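Local coordinates for protein putative oxidoreductase (Pseudomonas putida, PDB 3L6D) that probably binds NADP and carries out a redox reaction, as an oxidoreductase related to 6-phosphogluconate dehydrogenase and the NADPH-dependent reductive aminases, at residues B[18-23]-B[132-137]; B[23-28]-B[33-38]; B[66-71]-B[154-159]; B[124-129]-B[174-179]. All coordinates share one frame; numbering follows the deposited sequence. Where two conformers were deposited one is given.

Interaction 1 (B[18-23]-B[132-137]); sequences GAMGTI and RNVGHR
Ile23 and Val134 are where the two backbones come nearest, with 7.1 Å between Ile23 CA and Val134 CA. Residues 19-23 form the first turn of helix 19-30 with Gly18 at its N-cap, whereas residues 133-136 form a type II beta turn closed by His136 N to Asn133 O. Val134 takes the second position of that turn and Gly135 the third, where a side chain would jam against the carbonyl oxygen of Val134, so glycine fits well. Val134 presents its branched end to the helix, and its CG2 is the atom both partners meet. Ile23 brings up CG2, the branch lying between its backbone N and carbonyl carbon, to 3.7 Å from Val134 CG2. The second partner is Met20, present as selenomethionine: with CG anti to the backbone N (chi1 -172°) and bends further out, its SE crosses at a slant to 3.5 Å from Val134 CG2. On the helix's other flank, Gly18 O takes bonds from both Thr22 N and Thr22 OG1, tying down the first turn. Gly18 and Gly21 fit a Rossmann-type GxGxxG pattern, consistent with an NADP-binding turn. Met20 also rests on Val72 and Pro131, Val134 packs on Leu160, and Thr22 faces helix 42-50, so helix 19-30 is wedged between that helix and the loop that leads from strand 121-128 to strand 140-145.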
loop_
_atom_site.group_PDB
_atom_site.type_symbol
_atom_site.label_atom_id
_atom_site.label_comp_id
_atom_site.label_asym_id
_atom_site.label_seq_id
_atom_site.Cartn_x
_atom_site.Cartn_y
_atom_site.Cartn_z
ATOM N N GLY B 18 -7.951 -28.718 -7.474
ATOM C CA GLY B 18 -6.873 -28.376 -6.592
ATOM C C GLY B 18 -7.460 -27.327 -5.690
ATOM O O GLY B 18 -8.641 -27.112 -5.698
ATOM N N ALA B 19 -6.633 -26.676 -4.908
ATOM C CA ALA B 19 -7.146 -25.721 -3.908
ATOM C C ALA B 19 -8.054 -24.622 -4.484
ATOM O O ALA B 19 -9.098 -24.304 -3.896
ATOM C CB ALA B 19 -5.995 -25.104 -3.108
HETATM N N MSE B 20 -7.634 -24.026 -5.601
HETATM C CA MSE B 20 -8.335 -22.895 -6.213
HETATM C C MSE B 20 -9.658 -23.353 -6.872
HETATM O O MSE B 20 -10.730 -22.781 -6.609
HETATM C CB MSE B 20 -7.410 -22.195 -7.210
HETATM C CG MSE B 20 -7.925 -20.890 -7.798
HETATM SE SE MSE B 20 -8.664 -19.567 -6.560
HETATM C CE MSE B 20 -7.077 -18.446 -6.165
ATOM N N GLY B 21 -9.574 -24.390 -7.698
ATOM C CA GLY B 21 -10.776 -25.008 -8.245
ATOM C C GLY B 21 -11.734 -25.503 -7.167
ATOM O O GLY B 21 -12.934 -25.280 -7.264
ATOM N N THR B 22 -11.216 -26.154 -6.126
ATOM C CA THR B 22 -12.077 -26.622 -5.032
ATOM C C THR B 22 -12.806 -25.450 -4.405
ATOM O O THR B 22 -14.031 -25.525 -4.203
ATOM C CB THR B 22 -11.288 -27.431 -3.955
ATOM O OG1 THR B 22 -10.717 -28.579 -4.581
ATOM C CG2 THR B 22 -12.227 -27.895 -2.824
ATOM N N ILE B 23 -12.096 -24.345 -4.117
ATOM C CA ILE B 23 -12.812 -23.226 -3.497
ATOM C C ILE B 23 -13.812 -22.567 -4.433
ATOM O O ILE B 23 -14.872 -22.139 -4.005
ATOM C CB ILE B 23 -11.934 -22.152 -2.734
ATOM C CG1 ILE B 23 -12.823 -21.336 -1.749
ATOM C CG2 ILE B 23 -11.356 -21.133 -3.651
ATOM C CD1 ILE B 23 -13.136 -22.017 -0.447
ATOM N N ARG B 132 -8.864 -17.790 0.008
ATOM C CA ARG B 132 -9.767 -17.383 1.108
ATOM C C ARG B 132 -10.717 -16.269 0.737
ATOM O O ARG B 132 -11.783 -16.118 1.355
ATOM C CB ARG B 132 -8.968 -16.999 2.370
ATOM C CG ARG B 132 -8.088 -15.748 2.193
ATOM C CD ARG B 132 -7.316 -15.421 3.484
ATOM N NE ARG B 132 -6.620 -14.143 3.324
ATOM C CZ ARG B 132 -5.345 -14.042 2.963
ATOM N NH1 ARG B 132 -4.628 -15.142 2.782
ATOM N NH2 ARG B 132 -4.783 -12.847 2.805
ATOM N N ASN B 133 -10.355 -15.463 -0.265
ATOM C CA ASN B 133 -11.245 -14.387 -0.705
ATOM C C ASN B 133 -11.946 -14.602 -2.073
ATOM O O ASN B 133 -12.537 -13.680 -2.656
ATOM C CB ASN B 133 -10.502 -13.040 -0.673
ATOM C CG ASN B 133 -10.139 -12.638 0.734
ATOM O OD1 ASN B 133 -10.996 -12.634 1.632
ATOM N ND2 ASN B 133 -8.862 -12.335 0.949
ATOM N N VAL B 134 -11.907 -15.833 -2.559
ATOM C CA VAL B 134 -12.723 -16.155 -3.716
ATOM C C VAL B 134 -14.172 -16.011 -3.250
ATOM O O VAL B 134 -14.536 -16.482 -2.149
ATOM C CB VAL B 134 -12.413 -17.590 -4.221
ATOM C CG1 VAL B 134 -13.438 -18.052 -5.244
ATOM C CG2 VAL B 134 -11.032 -17.647 -4.820
ATOM N N GLY B 135 -14.988 -15.342 -4.052
ATOM C CA GLY B 135 -16.398 -15.133 -3.696
ATOM C C GLY B 135 -16.645 -13.841 -2.942
ATOM O O GLY B 135 -17.788 -13.402 -2.828
ATOM N N HIS B 136 -15.574 -13.213 -2.457
ATOM C CA HIS B 136 -15.685 -11.959 -1.692
ATOM C C HIS B 136 -16.241 -10.840 -2.577
ATOM O O HIS B 136 -15.793 -10.677 -3.720
ATOM C CB HIS B 136 -14.312 -11.525 -1.120
ATOM C CG HIS B 136 -14.428 -10.643 0.084
ATOM N ND1 HIS B 136 -14.921 -9.361 0.021
ATOM C CD2 HIS B 136 -14.176 -10.884 1.393
ATOM C CE1 HIS B 136 -14.975 -8.842 1.240
ATOM N NE2 HIS B 136 -14.524 -9.748 2.092
ATOM N N ARG B 137 -17.209 -10.096 -2.036
ATOM C CA ARG B 137 -17.789 -8.883 -2.658
ATOM C C ARG B 137 -16.708 -7.894 -3.106
ATOM O O ARG B 137 -16.889 -7.215 -4.121
ATOM C CB ARG B 137 -18.710 -8.134 -1.676
ATOM C CG ARG B 137 -20.173 -8.640 -1.594
ATOM C CD ARG B 137 -20.847 -8.224 -0.248
ATOM N NE ARG B 137 -20.141 -7.079 0.337
ATOM C CZ ARG B 137 -19.671 -7.027 1.582
ATOM N NH1 ARG B 137 -19.864 -8.042 2.431
ATOM N NH2 ARG B 137 -19.033 -5.937 1.993
#

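Interaction 2 (B[23-28]-B[33-38]); sequences IMAQVL and KRVAIW
Lys33 and Leu28 meet at the turn of a beta-alpha-beta crossover, the Rossmann unit in which strand 12-15, helix 19-30 and strand 35-38 follow one another. Helix segment 23-28 and strand 35-38 run nearly antiparallel, at 162°, with axes 9.4 Å apart. Where the chain reverses, Lys33 N donates to Leu28 O at 3.1 Å. The side chain of Lys33 then climbs back over the same residue. Its CB lies 3.5 Å from Leu28 O, CG passes farther off, and the bend at chi2 (81°) folds CD back to 3.3 Å from Leu28 O. Beyond this, CE runs obliquely across the leucine and packs on Leu28 CD2 at 3.8 Å, while NZ reaches Gln31 OE1 in the intervening turn. A long aliphatic chain with a polar end therefore suits this partly exposed edge, where it covers apolar surface and still delivers its amine to a polar partner. With only an alanine here, Leu28 CD2 would probably lose its methylene cover and Gln31 OE1 its lysine partner. Deeper in, the contact is wholly apolar: the small Ala25 faces both Val35 and Ile37, its short CB letting the helix lie close to the strand, and the strand residues also touch Leu48 or strand 12-15. Nearer the turn, Val35 CG2, the branch beside the backbone N, packs against Leu28 CB at 4.0 Å.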
loop_
_atom_site.group_PDB
_atom_site.type_symbol
_atom_site.label_atom_id
_atom_site.label_comp_id
_atom_site.label_asym_id
_atom_site.label_seq_id
_atom_site.Cartn_x
_atom_site.Cartn_y
_atom_site.Cartn_z
ATOM N N ILE B 23 -12.096 -24.345 -4.117
ATOM C CA ILE B 23 -12.812 -23.226 -3.497
ATOM C C ILE B 23 -13.812 -22.567 -4.433
ATOM O O ILE B 23 -14.872 -22.139 -4.005
ATOM C CB ILE B 23 -11.934 -22.152 -2.734
ATOM C CG1 ILE B 23 -12.823 -21.336 -1.749
ATOM C CG2 ILE B 23 -11.356 -21.133 -3.651
ATOM C CD1 ILE B 23 -13.136 -22.017 -0.447
HETATM N N MSE B 24 -13.474 -22.477 -5.706
HETATM C CA MSE B 24 -14.413 -21.926 -6.670
HETATM C C MSE B 24 -15.702 -22.756 -6.713
HETATM O O MSE B 24 -16.824 -22.205 -6.634
HETATM C CB MSE B 24 -13.750 -21.863 -8.029
HETATM C CG MSE B 24 -12.720 -20.752 -8.101
HETATM SE SE MSE B 24 -11.961 -20.699 -9.904
HETATM C CE MSE B 24 -11.000 -18.966 -9.867
ATOM N N ALA B 25 -15.553 -24.071 -6.810
ATOM C CA ALA B 25 -16.729 -24.959 -6.785
ATOM C C ALA B 25 -17.545 -24.769 -5.493
ATOM O O ALA B 25 -18.772 -24.689 -5.552
ATOM C CB ALA B 25 -16.340 -26.426 -7.004
ATOM N N GLN B 26 -16.880 -24.720 -4.338
ATOM C CA GLN B 26 -17.626 -24.582 -3.068
ATOM C C GLN B 26 -18.385 -23.282 -3.014
ATOM O O GLN B 26 -19.563 -23.248 -2.622
ATOM C CB GLN B 26 -16.662 -24.658 -1.868
ATOM C CG GLN B 26 -16.065 -26.029 -1.615
ATOM C CD GLN B 26 -14.978 -26.021 -0.527
ATOM O OE1 GLN B 26 -14.894 -26.950 0.293
ATOM N NE2 GLN B 26 -14.148 -24.981 -0.510
ATOM N N VAL B 27 -17.720 -22.191 -3.412
ATOM C CA VAL B 27 -18.354 -20.863 -3.397
ATOM C C VAL B 27 -19.595 -20.862 -4.299
ATOM O O VAL B 27 -20.714 -20.449 -3.884
ATOM C CB VAL B 27 -17.306 -19.738 -3.772
ATOM C CG1 VAL B 27 -17.956 -18.503 -4.369
ATOM C CG2 VAL B 27 -16.512 -19.356 -2.526
ATOM N N LEU B 28 -19.416 -21.375 -5.511
ATOM C CA LEU B 28 -20.523 -21.459 -6.452
ATOM C C LEU B 28 -21.665 -22.342 -5.930
ATOM O O LEU B 28 -22.829 -21.937 -6.031
ATOM C CB LEU B 28 -20.032 -21.921 -7.834
ATOM C CG LEU B 28 -19.037 -20.974 -8.497
ATOM C CD1 LEU B 28 -18.353 -21.721 -9.681
ATOM C CD2 LEU B 28 -19.784 -19.695 -8.982
ATOM N N LYS B 33 -25.634 -22.299 -7.254
ATOM C CA LYS B 33 -25.457 -22.827 -8.615
ATOM C C LYS B 33 -25.465 -24.353 -8.582
ATOM O O LYS B 33 -25.027 -24.967 -7.606
ATOM C CB LYS B 33 -24.098 -22.372 -9.225
ATOM C CG LYS B 33 -24.002 -20.891 -9.701
ATOM C CD LYS B 33 -23.727 -19.934 -8.518
ATOM C CE LYS B 33 -23.417 -18.491 -8.984
ATOM N NZ LYS B 33 -23.609 -17.519 -7.860
ATOM N N ARG B 34 -25.954 -24.959 -9.664
ATOM C CA ARG B 34 -25.933 -26.384 -9.816
ATOM C C ARG B 34 -24.567 -26.590 -10.474
ATOM O O ARG B 34 -24.314 -26.010 -11.566
ATOM C CB ARG B 34 -27.031 -26.815 -10.774
ATOM C CG ARG B 34 -28.482 -26.548 -10.219
ATOM C CD ARG B 34 -29.512 -26.676 -11.334
ATOM N NE ARG B 34 -29.346 -25.636 -12.368
ATOM C CZ ARG B 34 -29.961 -25.641 -13.555
ATOM N NH1 ARG B 34 -30.808 -26.647 -13.898
ATOM N NH2 ARG B 34 -29.753 -24.634 -14.401
ATOM N N VAL B 35 -23.692 -27.314 -9.788
ATOM C CA VAL B 35 -22.265 -27.451 -10.246
ATOM C C VAL B 35 -21.907 -28.903 -10.561
ATOM O O VAL B 35 -22.131 -29.804 -9.737
ATOM C CB VAL B 35 -21.282 -26.921 -9.157
ATOM C CG1 VAL B 35 -19.805 -26.916 -9.688
ATOM C CG2 VAL B 35 -21.658 -25.505 -8.655
ATOM N N ALA B 36 -21.296 -29.120 -11.731
ATOM C CA ALA B 36 -20.790 -30.419 -12.082
ATOM C C ALA B 36 -19.271 -30.322 -12.108
ATOM O O ALA B 36 -18.722 -29.262 -12.397
ATOM C CB ALA B 36 -21.351 -30.857 -13.446
ATOM N N ILE B 37 -18.604 -31.414 -11.737
ATOM C CA ILE B 37 -17.122 -31.402 -11.601
ATOM C C ILE B 37 -16.528 -32.637 -12.222
ATOM O O ILE B 37 -17.202 -33.694 -12.392
ATOM C CB ILE B 37 -16.655 -31.331 -10.109
ATOM C CG1 ILE B 37 -17.133 -32.596 -9.357
ATOM C CG2 ILE B 37 -17.125 -29.966 -9.421
ATOM C CD1 ILE B 37 -16.549 -32.740 -7.964
ATOM N N TRP B 38 -15.238 -32.515 -12.541
ATOM C CA TRP B 38 -14.447 -33.663 -12.947
ATOM C C TRP B 38 -13.044 -33.367 -12.474
ATOM O O TRP B 38 -12.604 -32.228 -12.492
ATOM C CB TRP B 38 -14.438 -33.855 -14.476
ATOM C CG TRP B 38 -13.550 -35.025 -14.909
ATOM C CD1 TRP B 38 -13.915 -36.339 -15.064
ATOM C CD2 TRP B 38 -12.156 -34.963 -15.193
ATOM N NE1 TRP B 38 -12.821 -37.101 -15.450
ATOM C CE2 TRP B 38 -11.732 -36.274 -15.537
ATOM C CE3 TRP B 38 -11.227 -33.924 -15.211
ATOM C CZ2 TRP B 38 -10.403 -36.567 -15.867
ATOM C CZ3 TRP B 38 -9.895 -34.222 -15.530
ATOM C CH2 TRP B 38 -9.507 -35.527 -15.854
#

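Interaction 3 (B[66-71]-B[154-159]); sequences SPATIF and RALLEG
Ala68 and Ile70 of strand 68-71 meet Leu156 and Leu157 of the short helix 154-157 through methyl groups alone. Ala68 CB lies 4.3 Å from Leu156 CD2, and Ile70 CD1 lies 4.4 Å from Leu157 CD2. These are light touches; the backbones stay well apart, 9.3 Å between Ala68 CA and Leu156 CA, and the length of the leucines suits them to the span. Leu156 points its branched end out from the helix at the small alanine. Ala68 and Ile70 share this face of the strand, while Thr69 is directed to the other side and packs on Ser13 and Ile15. The strand is a central one of the parallel Rossmann sheet, bonded to strand 12-15 along one edge and to strand 96-99 along the other, and the short helix helps cover the sheet face together with helix 19-30. Leu28 of that helix touches both Ile70 and Leu156, Val12 also meets both, and Tyr100 lies against both Ile70 and Leu157. Farther from the sheet, Arg154 and Glu158 form a salt bridge one turn apart, Arg154 NH1 to Glu158 OE2 at 3.1 Å. The carboxylate oxygen sits at the edge of the guanidinium group, in its plane, and the bond is fairly straight (161°). Gly159 N bonds to Leu156 O; a beta carbon on this glycine would clash with that oxygen, and Gly159 O accepts from Gln31 NE2.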
loop_
_atom_site.group_PDB
_atom_site.type_symbol
_atom_site.label_atom_id
_atom_site.label_comp_id
_atom_site.label_asym_id
_atom_site.label_seq_id
_atom_site.Cartn_x
_atom_site.Cartn_y
_atom_site.Cartn_z
ATOM N N SER B 66 -22.900 -28.305 -18.787
ATOM C CA SER B 66 -23.149 -26.882 -18.415
ATOM C C SER B 66 -22.818 -25.977 -19.590
ATOM O O SER B 66 -21.990 -26.339 -20.391
ATOM C CB SER B 66 -22.217 -26.505 -17.248
ATOM O OG SER B 66 -22.348 -27.425 -16.172
ATOM N N PRO B 67 -23.358 -24.762 -19.637
ATOM C CA PRO B 67 -23.033 -23.871 -20.768
ATOM C C PRO B 67 -21.592 -23.289 -20.666
ATOM O O PRO B 67 -21.023 -22.876 -21.667
ATOM C CB PRO B 67 -24.121 -22.776 -20.665
ATOM C CG PRO B 67 -24.416 -22.723 -19.197
ATOM C CD PRO B 67 -24.387 -24.166 -18.746
ATOM N N ALA B 68 -21.016 -23.310 -19.459
ATOM C CA ALA B 68 -19.640 -22.831 -19.227
ATOM C C ALA B 68 -18.907 -23.823 -18.334
ATOM O O ALA B 68 -19.491 -24.372 -17.393
ATOM C CB ALA B 68 -19.641 -21.474 -18.559
ATOM N N THR B 69 -17.610 -23.980 -18.588
ATOM C CA THR B 69 -16.798 -24.822 -17.770
ATOM C C THR B 69 -15.595 -23.982 -17.304
ATOM O O THR B 69 -14.933 -23.309 -18.110
ATOM C CB THR B 69 -16.278 -26.058 -18.548
ATOM O OG1 THR B 69 -17.374 -26.897 -18.912
ATOM C CG2 THR B 69 -15.342 -26.863 -17.674
ATOM N N ILE B 70 -15.324 -24.014 -16.009
ATOM C CA ILE B 70 -14.183 -23.303 -15.480
ATOM C C ILE B 70 -12.997 -24.280 -15.446
ATOM O O ILE B 70 -13.130 -25.386 -14.898
ATOM C CB ILE B 70 -14.533 -22.788 -14.094
ATOM C CG1 ILE B 70 -15.530 -21.640 -14.206
ATOM C CG2 ILE B 70 -13.295 -22.301 -13.329
ATOM C CD1 ILE B 70 -16.089 -21.319 -12.871
ATOM N N PHE B 71 -11.859 -23.906 -16.052
ATOM C CA PHE B 71 -10.630 -24.739 -16.025
ATOM C C PHE B 71 -9.635 -24.176 -15.009
ATOM O O PHE B 71 -9.325 -22.993 -15.032
ATOM C CB PHE B 71 -9.875 -24.710 -17.348
ATOM C CG PHE B 71 -10.387 -25.625 -18.405
ATOM C CD1 PHE B 71 -11.728 -25.862 -18.568
ATOM C CD2 PHE B 71 -9.507 -26.156 -19.321
ATOM C CE1 PHE B 71 -12.202 -26.706 -19.584
ATOM C CE2 PHE B 71 -9.947 -26.985 -20.352
ATOM C CZ PHE B 71 -11.314 -27.264 -20.482
ATOM N N ARG B 154 -21.045 -13.280 -17.292
ATOM C CA ARG B 154 -20.474 -12.336 -16.337
ATOM C C ARG B 154 -21.064 -12.499 -14.939
ATOM O O ARG B 154 -20.328 -12.477 -13.978
ATOM C CB ARG B 154 -20.700 -10.891 -16.830
ATOM C CG ARG B 154 -20.051 -9.897 -15.917
ATOM C CD ARG B 154 -20.806 -8.609 -16.010
ATOM N NE ARG B 154 -20.134 -7.707 -16.914
ATOM C CZ ARG B 154 -19.202 -6.844 -16.524
ATOM N NH1 ARG B 154 -18.853 -6.805 -15.256
ATOM N NH2 ARG B 154 -18.630 -6.028 -17.395
ATOM N N ALA B 155 -22.391 -12.658 -14.833
ATOM C CA ALA B 155 -23.054 -12.780 -13.520
ATOM C C ALA B 155 -22.510 -14.010 -12.770
ATOM O O ALA B 155 -22.221 -13.965 -11.576
ATOM C CB ALA B 155 -24.659 -12.875 -13.667
ATOM N N LEU B 156 -22.310 -15.088 -13.506
ATOM C CA LEU B 156 -21.759 -16.308 -12.922
ATOM C C LEU B 156 -20.346 -16.067 -12.379
ATOM O O LEU B 156 -20.046 -16.401 -11.227
ATOM C CB LEU B 156 -21.696 -17.400 -14.012
ATOM C CG LEU B 156 -20.962 -18.673 -13.656
ATOM C CD1 LEU B 156 -21.738 -19.434 -12.594
ATOM C CD2 LEU B 156 -20.812 -19.482 -14.943
ATOM N N LEU B 157 -19.501 -15.459 -13.202
ATOM C CA LEU B 157 -18.125 -15.220 -12.852
ATOM C C LEU B 157 -18.008 -14.182 -11.716
ATOM O O LEU B 157 -17.085 -14.227 -10.917
ATOM C CB LEU B 157 -17.353 -14.777 -14.094
ATOM C CG LEU B 157 -17.303 -15.900 -15.161
ATOM C CD1 LEU B 157 -16.516 -15.471 -16.363
ATOM C CD2 LEU B 157 -16.749 -17.263 -14.553
ATOM N N GLU B 158 -18.963 -13.272 -11.652
ATOM C CA GLU B 158 -19.061 -12.349 -10.506
ATOM C C GLU B 158 -19.310 -13.083 -9.190
ATOM O O GLU B 158 -19.096 -12.519 -8.118
ATOM C CB GLU B 158 -20.103 -11.228 -10.749
ATOM C CG GLU B 158 -19.524 -10.132 -11.623
ATOM C CD GLU B 158 -20.575 -9.138 -12.154
ATOM O OE1 GLU B 158 -21.806 -9.369 -11.999
ATOM O OE2 GLU B 158 -20.121 -8.154 -12.787
ATOM N N GLY B 159 -19.744 -14.338 -9.265
ATOM C CA GLY B 159 -19.841 -15.149 -8.067
ATOM C C GLY B 159 -18.484 -15.423 -7.424
ATOM O O GLY B 159 -18.397 -15.621 -6.202
#

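Interaction 4 (B[124-129]-B[174-179]); sequences KGMIVA and AFATVL
The first torsion of Leu179 (chi1 171°) sets CG opposite the backbone N, which directs its methyls at Val128. Val128 places CG1 opposite its own backbone N (chi1 -162°) and CG2 opposite the carbonyl carbon, and both methyls come close to Leu179 CD2. The two side chains meet tip to tip: Leu179 CD2 lies 3.9 Å from Val128 CG2 and 4.1 Å from Val128 CG1, fitting the fork of the valine. One turn earlier on the helix, Ala176 faces Met126, a selenomethionine modelled in two conformers; in the one described the chain bends at chi2 and chi3 and places SE 3.6 Å from Ala176 CB, so this second touch is less certain. The small alanine suits the spot, since it lets the helix come to within 7.7 Å of the strand, measured from Met126 CA to Ala176 CA. Val128 is also the centre of an inverse gamma turn, with a weak bond from Ala129 N to Ile127 O. The contact joins the Rossmann domain to the long helix 169-199, much of which falls in the reductive aminase-like C-terminal family region. Ile142 of the adjoining strand touches Met126, Phe175 and Ala176, widening the same apolar seam. Leu179 also packs on Ser215 of the second subunit, and Phe175 and Val178 both pack on Leu211 of the second subunit. Between these two segments the attraction is purely apolar, so the fit depends on the shapes of methyl groups and the selenomethionine chain, and nothing directional joins them.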
loop_
_atom_site.group_PDB
_atom_site.type_symbol
_atom_site.label_atom_id
_atom_site.label_comp_id
_atom_site.label_asym_id
_atom_site.label_seq_id
_atom_site.Cartn_x
_atom_site.Cartn_y
_atom_site.Cartn_z
ATOM N N LYS B 124 -10.162 -16.085 -20.814
ATOM C CA LYS B 124 -9.062 -16.286 -19.867
ATOM C C LYS B 124 -9.397 -15.436 -18.627
ATOM O O LYS B 124 -9.832 -14.313 -18.770
ATOM C CB LYS B 124 -7.726 -15.799 -20.450
ATOM C CG LYS B 124 -6.560 -15.820 -19.438
ATOM C CD LYS B 124 -5.261 -15.184 -20.104
ATOM C CE LYS B 124 -4.047 -15.278 -19.117
ATOM N NZ LYS B 124 -3.850 -16.730 -18.779
ATOM N N GLY B 125 -9.227 -15.986 -17.426
ATOM C CA GLY B 125 -9.485 -15.187 -16.226
ATOM C C GLY B 125 -8.235 -15.125 -15.340
ATOM O O GLY B 125 -7.387 -16.040 -15.360
HETATM N N MSE B 126 -8.098 -14.010 -14.628
HETATM C CA MSE B 126 -7.110 -13.846 -13.556
HETATM C C MSE B 126 -7.882 -13.377 -12.317
HETATM O O MSE B 126 -8.587 -12.372 -12.353
HETATM C CB MSE B 126 -6.036 -12.825 -13.933
HETATM C CG MSE B 126 -4.857 -13.385 -14.745
HETATM SE SE MSE B 126 -4.465 -12.276 -16.332
HETATM C CE MSE B 126 -6.328 -12.333 -16.884
ATOM N N ILE B 127 -7.710 -14.086 -11.226
ATOM C CA ILE B 127 -8.383 -13.660 -10.040
ATOM C C ILE B 127 -7.402 -13.012 -9.089
ATOM O O ILE B 127 -6.450 -13.610 -8.690
ATOM C CB ILE B 127 -9.181 -14.761 -9.402
ATOM C CG1 ILE B 127 -9.820 -14.253 -8.147
ATOM C CG2 ILE B 127 -8.342 -15.932 -9.103
ATOM C CD1 ILE B 127 -11.117 -14.799 -7.948
ATOM N N VAL B 128 -7.649 -11.761 -8.758
ATOM C CA VAL B 128 -6.767 -11.049 -7.887
ATOM C C VAL B 128 -7.115 -11.307 -6.444
ATOM O O VAL B 128 -7.563 -10.450 -5.757
ATOM C CB VAL B 128 -6.790 -9.572 -8.188
ATOM C CG1 VAL B 128 -5.602 -8.904 -7.613
ATOM C CG2 VAL B 128 -6.816 -9.363 -9.646
ATOM N N ALA B 129 -6.901 -12.525 -6.012
ATOM C CA ALA B 129 -7.239 -12.880 -4.669
ATOM C C ALA B 129 -6.538 -14.114 -4.225
ATOM O O ALA B 129 -6.135 -14.905 -5.022
ATOM C CB ALA B 129 -8.703 -13.081 -4.566
ATOM N N ALA B 174 -0.913 -7.153 -19.848
ATOM C CA ALA B 174 -0.062 -6.053 -19.410
ATOM C C ALA B 174 -0.592 -5.492 -18.097
ATOM O O ALA B 174 0.172 -5.265 -17.135
ATOM C CB ALA B 174 -0.048 -4.932 -20.481
ATOM N N PHE B 175 -1.897 -5.276 -18.050
ATOM C CA PHE B 175 -2.458 -4.703 -16.846
ATOM C C PHE B 175 -2.261 -5.642 -15.644
ATOM O O PHE B 175 -1.955 -5.204 -14.532
ATOM C CB PHE B 175 -3.929 -4.405 -17.024
ATOM C CG PHE B 175 -4.546 -3.826 -15.790
ATOM C CD1 PHE B 175 -4.144 -2.567 -15.343
ATOM C CD2 PHE B 175 -5.501 -4.525 -15.088
ATOM C CE1 PHE B 175 -4.685 -2.006 -14.166
ATOM C CE2 PHE B 175 -6.064 -3.990 -13.912
ATOM C CZ PHE B 175 -5.641 -2.707 -13.456
ATOM N N ALA B 176 -2.467 -6.933 -15.857
ATOM C CA ALA B 176 -2.314 -7.895 -14.776
ATOM C C ALA B 176 -0.867 -7.909 -14.334
ATOM O O ALA B 176 -0.595 -8.034 -13.152
ATOM C CB ALA B 176 -2.741 -9.279 -15.202
ATOM N N THR B 177 0.063 -7.769 -15.277
ATOM C CA THR B 177 1.470 -7.784 -14.922
ATOM C C THR B 177 1.855 -6.606 -13.995
ATOM O O THR B 177 2.442 -6.812 -12.922
ATOM C CB THR B 177 2.366 -7.828 -16.204
ATOM O OG1 THR B 177 2.128 -9.076 -16.871
ATOM C CG2 THR B 177 3.845 -7.721 -15.844
ATOM N N VAL B 178 1.498 -5.383 -14.393
ATOM C CA VAL B 178 1.854 -4.228 -13.628
ATOM C C VAL B 178 1.014 -4.128 -12.330
ATOM O O VAL B 178 1.517 -3.641 -11.303
ATOM C CB VAL B 178 1.760 -2.915 -14.520
ATOM C CG1 VAL B 178 2.545 -3.129 -15.835
ATOM C CG2 VAL B 178 0.331 -2.544 -14.834
ATOM N N LEU B 179 -0.236 -4.591 -12.366
ATOM C CA LEU B 179 -1.055 -4.633 -11.138
ATOM C C LEU B 179 -0.391 -5.548 -10.085
ATOM O O LEU B 179 -0.307 -5.181 -8.914
ATOM C CB LEU B 179 -2.465 -5.139 -11.417
ATOM C CG LEU B 179 -3.336 -5.423 -10.198
ATOM C CD1 LEU B 179 -3.876 -4.118 -9.695
ATOM C CD2 LEU B 179 -4.485 -6.337 -10.574
#

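Overall arrangement
Interactions 2, 3 and 4 are buried and bring helices against one sheet, whereas interaction 1 is partly buried and joins a helix start to a loop. Interactions 1 and 2 share Ile23 and use successive turns of helix 19-30; Val134 of the first also packs on Met24 of the second. Interaction 3 abuts interaction 2 through Leu28 and Ile70, continuing the same apolar layer. Interaction 4 stands apart, reaching the long helix 169-199, yet Ile127 connects it to both Met20 and Met24. Apolar packing dominates throughout, with selenium taking part in interactions 1 and 4; only interaction 2 adds a backbone hydrogen bond between its segments, at a chain reversal. Interactions 1 and 4 also touch the second subunit.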